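Local coordinates for YghZ aldo-keto reductase (Escherichia coli, PDB 3N6Q), which probably reduces aldehydes or ketones with NADPH as the hydride donor, on a TIM-barrel scaffold, at residues Met13-Cys18 against Arg24-Ser29; Thr211-Gly216 against Asp292-Ser297. One frame throughout, in Å; residues are numbered along the deposited sequence.

Contact 1: residues Met13-Cys18 against Arg24-Ser29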
loop_
_atom_site.group_PDB
_atom_site.type_symbol
_atom_site.label_atom_id
_atom_site.label_comp_id
_atom_site.label_asym_id
_atom_site.label_seq_id
_atom_site.Cartn_x
_atom_site.Cartn_y
_atom_site.Cartn_z
ATOM N N MET B 13 -11.673 9.801 35.457
ATOM C CA MET B 13 -10.951 8.584 35.060
ATOM C C MET B 13 -9.450 8.857 34.972
ATOM O O MET B 13 -8.986 9.954 34.538
ATOM C CB MET B 13 -11.503 7.997 33.709
ATOM C CG MET B 13 -10.735 6.751 33.221
ATOM S SD MET B 13 -10.700 5.262 34.209
ATOM C CE MET B 13 -12.407 4.984 34.611
ATOM N N GLN B 14 -8.682 7.869 35.396
ATOM C CA GLN B 14 -7.237 7.885 35.225
ATOM C C GLN B 14 -6.889 7.194 33.887
ATOM O O GLN B 14 -7.380 6.099 33.614
ATOM C CB GLN B 14 -6.597 7.079 36.360
ATOM C CG GLN B 14 -5.052 7.066 36.285
ATOM C CD GLN B 14 -4.397 6.276 37.418
ATOM O OE1 GLN B 14 -4.059 5.112 37.256
ATOM N NE2 GLN B 14 -4.275 6.901 38.602
ATOM N N TYR B 15 -6.026 7.832 33.113
ATOM C CA TYR B 15 -5.511 7.285 31.860
ATOM C C TYR B 15 -4.026 6.991 32.021
ATOM O O TYR B 15 -3.294 7.772 32.663
ATOM C CB TYR B 15 -5.711 8.313 30.768
ATOM C CG TYR B 15 -7.218 8.538 30.580
ATOM C CD1 TYR B 15 -7.981 7.652 29.767
ATOM C CD2 TYR B 15 -7.882 9.599 31.231
ATOM C CE1 TYR B 15 -9.389 7.758 29.702
ATOM C CE2 TYR B 15 -9.290 9.760 31.118
ATOM C CZ TYR B 15 -10.027 8.842 30.342
ATOM O OH TYR B 15 -11.398 8.969 30.248
ATOM N N ARG B 16 -3.585 5.891 31.424
ATOM C CA ARG B 16 -2.174 5.480 31.470
ATOM C C ARG B 16 -1.654 5.297 30.077
ATOM O O ARG B 16 -2.320 4.592 29.256
ATOM C CB ARG B 16 -2.071 4.144 32.209
ATOM C CG ARG B 16 -2.550 4.269 33.680
ATOM C CD ARG B 16 -2.277 2.945 34.436
ATOM N NE ARG B 16 -2.568 3.182 35.856
ATOM C CZ ARG B 16 -2.028 2.523 36.871
ATOM N NH1 ARG B 16 -1.210 1.474 36.653
ATOM N NH2 ARG B 16 -2.341 2.908 38.119
ATOM N N TYR B 17 -0.473 5.879 29.795
ATOM C CA TYR B 17 0.207 5.605 28.524
ATOM C C TYR B 17 0.480 4.144 28.413
ATOM O O TYR B 17 0.950 3.508 29.360
ATOM C CB TYR B 17 1.523 6.413 28.374
ATOM C CG TYR B 17 1.240 7.855 28.102
ATOM C CD1 TYR B 17 1.094 8.302 26.808
ATOM C CD2 TYR B 17 1.023 8.763 29.151
ATOM C CE1 TYR B 17 0.721 9.650 26.539
ATOM C CE2 TYR B 17 0.715 10.119 28.898
ATOM C CZ TYR B 17 0.566 10.541 27.601
ATOM O OH TYR B 17 0.257 11.844 27.339
ATOM N N CYS B 18 0.246 3.577 27.219
ATOM C CA CYS B 18 0.372 2.125 27.055
ATOM C C CYS B 18 1.844 1.829 26.672
ATOM O O CYS B 18 2.275 2.186 25.564
ATOM C CB CYS B 18 -0.594 1.729 25.873
ATOM S SG CYS B 18 -0.540 -0.023 25.542
ATOM N N ARG B 24 -3.009 6.506 25.296
ATOM C CA ARG B 24 -3.445 6.417 26.715
ATOM C C ARG B 24 -4.699 5.576 26.846
ATOM O O ARG B 24 -5.718 5.897 26.221
ATOM C CB ARG B 24 -3.712 7.843 27.250
ATOM C CG ARG B 24 -2.444 8.712 27.132
ATOM C CD ARG B 24 -2.788 10.215 27.109
ATOM N NE ARG B 24 -3.133 10.530 28.463
ATOM C CZ ARG B 24 -3.756 11.638 28.847
ATOM N NH1 ARG B 24 -4.033 12.594 27.952
ATOM N NH2 ARG B 24 -4.023 11.804 30.138
ATOM N N LEU B 25 -4.652 4.521 27.649
ATOM C CA LEU B 25 -5.835 3.703 27.893
ATOM C C LEU B 25 -6.421 4.168 29.244
ATOM O O LEU B 25 -5.652 4.600 30.131
ATOM C CB LEU B 25 -5.471 2.219 27.935
ATOM C CG LEU B 25 -4.941 1.724 26.552
ATOM C CD1 LEU B 25 -4.482 0.278 26.669
ATOM C CD2 LEU B 25 -6.047 1.879 25.469
ATOM N N PRO B 26 -7.747 4.091 29.394
ATOM C CA PRO B 26 -8.331 4.207 30.742
ATOM C C PRO B 26 -7.780 3.105 31.624
ATOM O O PRO B 26 -7.551 1.975 31.129
ATOM C CB PRO B 26 -9.824 3.986 30.483
ATOM C CG PRO B 26 -9.800 2.966 29.290
ATOM C CD PRO B 26 -8.717 3.542 28.418
ATOM N N ALA B 27 -7.547 3.400 32.925
ATOM C CA ALA B 27 -7.029 2.392 33.830
ATOM C C ALA B 27 -7.998 1.249 34.013
ATOM O O ALA B 27 -7.580 0.139 34.376
ATOM C CB ALA B 27 -6.676 3.027 35.283
ATOM N N LEU B 28 -9.295 1.476 33.764
ATOM C CA LEU B 28 -10.228 0.351 33.674
ATOM C C LEU B 28 -10.820 0.366 32.243
ATOM O O LEU B 28 -11.244 1.429 31.767
ATOM C CB LEU B 28 -11.388 0.474 34.703
ATOM C CG LEU B 28 -10.876 0.342 36.170
ATOM C CD1 LEU B 28 -10.401 1.759 36.674
ATOM C CD2 LEU B 28 -11.997 -0.153 36.989
ATOM N N SER B 29 -10.743 -0.778 31.572
ATOM C CA SER B 29 -11.351 -0.938 30.212
ATOM C C SER B 29 -12.526 -1.855 30.299
ATOM O O SER B 29 -12.603 -2.700 31.210
ATOM C CB SER B 29 -10.325 -1.540 29.268
ATOM O OG SER B 29 -9.266 -0.611 29.165
HETATM O O HOH W 1 -2.159 9.705 31.119
#

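Contact 2: residues Thr211-Gly216 against Asp292-Ser297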
loop_
_atom_site.group_PDB
_atom_site.type_symbol
_atom_site.label_atom_id
_atom_site.label_comp_id
_atom_site.label_asym_id
_atom_site.label_seq_id
_atom_site.Cartn_x
_atom_site.Cartn_y
_atom_site.Cartn_z
ATOM N N THR B 211 10.073 -8.462 30.297
ATOM C CA THR B 211 10.043 -8.402 28.811
ATOM C C THR B 211 9.223 -7.166 28.349
ATOM O O THR B 211 9.673 -6.390 27.484
ATOM C CB THR B 211 9.484 -9.711 28.236
ATOM O OG1 THR B 211 10.294 -10.801 28.701
ATOM C CG2 THR B 211 9.563 -9.718 26.687
ATOM N N LEU B 212 8.066 -6.943 28.957
ATOM C CA LEU B 212 7.173 -5.839 28.513
ATOM C C LEU B 212 7.845 -4.492 28.787
ATOM O O LEU B 212 7.959 -3.616 27.911
ATOM C CB LEU B 212 5.782 -5.916 29.193
ATOM C CG LEU B 212 4.997 -7.223 28.932
ATOM C CD1 LEU B 212 3.586 -7.068 29.500
ATOM C CD2 LEU B 212 4.944 -7.521 27.351
ATOM N N GLN B 213 8.393 -4.341 29.995
ATOM C CA GLN B 213 9.115 -3.100 30.292
ATOM C C GLN B 213 10.320 -2.840 29.386
ATOM O O GLN B 213 10.494 -1.710 28.917
ATOM C CB GLN B 213 9.599 -3.068 31.757
ATOM C CG GLN B 213 10.133 -1.665 32.187
ATOM C CD GLN B 213 10.391 -1.595 33.688
ATOM O OE1 GLN B 213 9.868 -0.702 34.374
ATOM N NE2 GLN B 213 11.080 -2.612 34.224
ATOM N N ASN B 214 11.161 -3.843 29.181
ATOM C CA ASN B 214 12.367 -3.709 28.360
ATOM C C ASN B 214 12.043 -3.291 26.932
ATOM O O ASN B 214 12.870 -2.693 26.240
ATOM C CB ASN B 214 13.173 -5.021 28.369
ATOM C CG ASN B 214 13.842 -5.291 29.741
ATOM O OD1 ASN B 214 13.859 -4.421 30.613
ATOM N ND2 ASN B 214 14.253 -6.528 29.964
ATOM N N ASN B 215 10.815 -3.567 26.479
ATOM C CA ASN B 215 10.505 -3.344 25.070
ATOM C C ASN B 215 9.418 -2.294 24.892
ATOM O O ASN B 215 8.860 -2.146 23.799
ATOM C CB ASN B 215 10.013 -4.654 24.441
ATOM C CG ASN B 215 11.121 -5.607 24.192
ATOM O OD1 ASN B 215 11.949 -5.390 23.305
ATOM N ND2 ASN B 215 11.111 -6.700 24.891
ATOM N N GLY B 216 8.996 -1.697 26.003
ATOM C CA GLY B 216 8.038 -0.620 25.937
ATOM C C GLY B 216 6.638 -1.087 25.525
ATOM O O GLY B 216 5.883 -0.302 24.915
ATOM N N ASP B 292 0.918 0.068 40.848
ATOM C CA ASP B 292 2.117 0.647 40.276
ATOM C C ASP B 292 1.977 0.679 38.738
ATOM O O ASP B 292 0.894 0.417 38.181
ATOM C CB ASP B 292 3.335 -0.185 40.685
ATOM C CG ASP B 292 3.218 -1.658 40.245
ATOM O OD1 ASP B 292 2.588 -1.974 39.171
ATOM O OD2 ASP B 292 3.775 -2.505 40.994
ATOM N N ASP B 293 3.076 0.902 38.032
ATOM C CA ASP B 293 2.893 1.274 36.647
ATOM C C ASP B 293 3.149 0.109 35.726
ATOM O O ASP B 293 3.299 0.306 34.548
ATOM C CB ASP B 293 3.737 2.492 36.287
ATOM C CG ASP B 293 5.211 2.188 36.262
ATOM O OD1 ASP B 293 5.610 1.004 36.471
ATOM O OD2 ASP B 293 5.993 3.155 36.019
ATOM N N ARG B 294 3.135 -1.103 36.275
ATOM C CA ARG B 294 3.433 -2.337 35.521
ATOM C C ARG B 294 2.203 -2.777 34.699
ATOM O O ARG B 294 2.281 -3.679 33.826
ATOM C CB ARG B 294 3.760 -3.472 36.513
ATOM C CG ARG B 294 4.948 -3.138 37.460
ATOM C CD ARG B 294 6.329 -3.280 36.739
ATOM N NE ARG B 294 6.957 -4.542 37.089
ATOM C CZ ARG B 294 7.985 -5.108 36.450
ATOM N NH1 ARG B 294 8.591 -4.518 35.431
ATOM N NH2 ARG B 294 8.423 -6.301 36.856
ATOM N N VAL B 295 1.058 -2.207 35.037
ATOM C CA VAL B 295 -0.183 -2.602 34.385
ATOM C C VAL B 295 -0.764 -1.337 33.787
ATOM O O VAL B 295 -0.932 -0.327 34.489
ATOM C CB VAL B 295 -1.131 -3.270 35.391
ATOM C CG1 VAL B 295 -2.588 -3.430 34.825
ATOM C CG2 VAL B 295 -0.607 -4.657 35.777
ATOM N N THR B 296 -1.059 -1.361 32.486
ATOM C CA THR B 296 -1.693 -0.206 31.829
ATOM C C THR B 296 -3.190 -0.068 32.133
ATOM O O THR B 296 -3.724 1.063 32.293
ATOM C CB THR B 296 -1.529 -0.363 30.259
ATOM O OG1 THR B 296 -0.175 -0.718 29.961
ATOM C CG2 THR B 296 -1.891 0.910 29.554
ATOM N N SER B 297 -3.885 -1.198 32.235
ATOM C CA SER B 297 -5.348 -1.189 32.388
ATOM C C SER B 297 -5.782 -2.548 32.896
ATOM O O SER B 297 -5.033 -3.562 32.755
ATOM C CB SER B 297 -5.997 -0.848 30.995
ATOM O OG SER B 297 -7.410 -0.662 31.153
#

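Contact 1: residues Met13-Cys18 against Arg24-Ser29
Tyr17 and Arg24 face each other in the beta hairpin that, as in other aldo-keto reductases, covers the N-terminal end of the TIM barrel. Arg24 CG sits over the centre of the Tyr17 ring, 3.5 Å from its centroid in a CH-pi contact, and Arg24 CD carries on to 3.4 Å from Tyr17 CZ. A bend at chi3 (75°) then turns the Arg24 guanidinium back toward Tyr15 CB. A water bridges the Arg24 side chain to the backbone, accepting from Arg24 NE at 2.9 Å and donating to Tyr15 O. A serine in place of Tyr17 would probably leave the aliphatic part of Arg24 without its aromatic cover and let the guanidinium swing more freely. The second subunit also packs here, with its Pro106 against Tyr15 and Arg24.

On the same face, Tyr15 slants past Pro26, with CE1 of Tyr15 3.9 Å from CB of Pro26, while its hydroxyl bonds to Gly56 O. Met13, bent at chi2 and chi3, lays CG over the rim of the Tyr15 ring and brings SD near Ala27 N.

Arg16 and Leu25 exchange two antiparallel backbone bonds, and just past the paired residues Ala27 N reaches Gln14 O at 2.8 Å. Leu25 drops CD1 beside Cys18 SG, and both side chains meet Ile191 of strand 191-193. Across the sheet from the tyrosines, the extended Arg16 takes Gln14 OE1 side-on, the oxygen lying in the guanidinium plane, 2.8 Å from Arg16 NE and 2.9 Å from Arg16 NH2.

Contact 2: residues Thr211-Gly216 against Asp292-Ser297
With chi1 at -169°, Gln213 swings CG to the side of its carbonyl carbon and runs out extended, while Arg294 folds at chi2 (-77°) and again at chi3; together these turns bring the amide of one to the guanidinium of the other. The two chains cross at about a right angle, with amide and guanidinium planes 47° apart. As modelled, Gln213 NE2 lies 3.4 Å from Arg294 NH1, two donors that cannot bond each other. This is therefore a light surface touch: only 92 Å² is buried, and the nearest CA atoms, those of Gln213 and Arg294, are 7.8 Å apart. Arg294 also touches a crystal neighbour, so its conformation in solution may differ.

Asp292 to Arg294 form an Asx turn: Asp292 OD1 accepts from Arg294 N at 3.1 Å, met from above the carboxylate plane. On the other side, the helix ends in a Schellman motif, Gly216 leaving helical geometry with positive phi while two bonds run back into the last turn. Asn215 ND2 ties back to Thr211 O at 3.0 Å and also bonds Gln176 OE1.

Helix 208-214 rests on helix 172-183 through Thr211 and Leu212, and Leu212 reaches Cys219 of strand 218-221. The loop meets that strand too, through Thr296 OG1 and Cys219 N, before entering the adjacent parallel strand 297-300.

How the contacts relate
Contacts 1 and 2 follow one another along the chain, with centres 13 Å apart, and meet through residues 292-297. Ser297 OG makes probable hydrogen bonds to Pro26 O at 2.6 Å and to Ser29 OG at 2.7 Å, where strand 297-300 sets out beside strand 24-31. Arg16 reaches across as well: its NH1 bonds the carbonyls of Asp292 and Val295, and its CD packs 3.2 Å from Thr296 O. The hairpin turn adds a backbone bond between Lys20 and Gly216. All this lies toward the N-terminal end of the barrel strands; in aldo-keto reductases the active site opens at the other end.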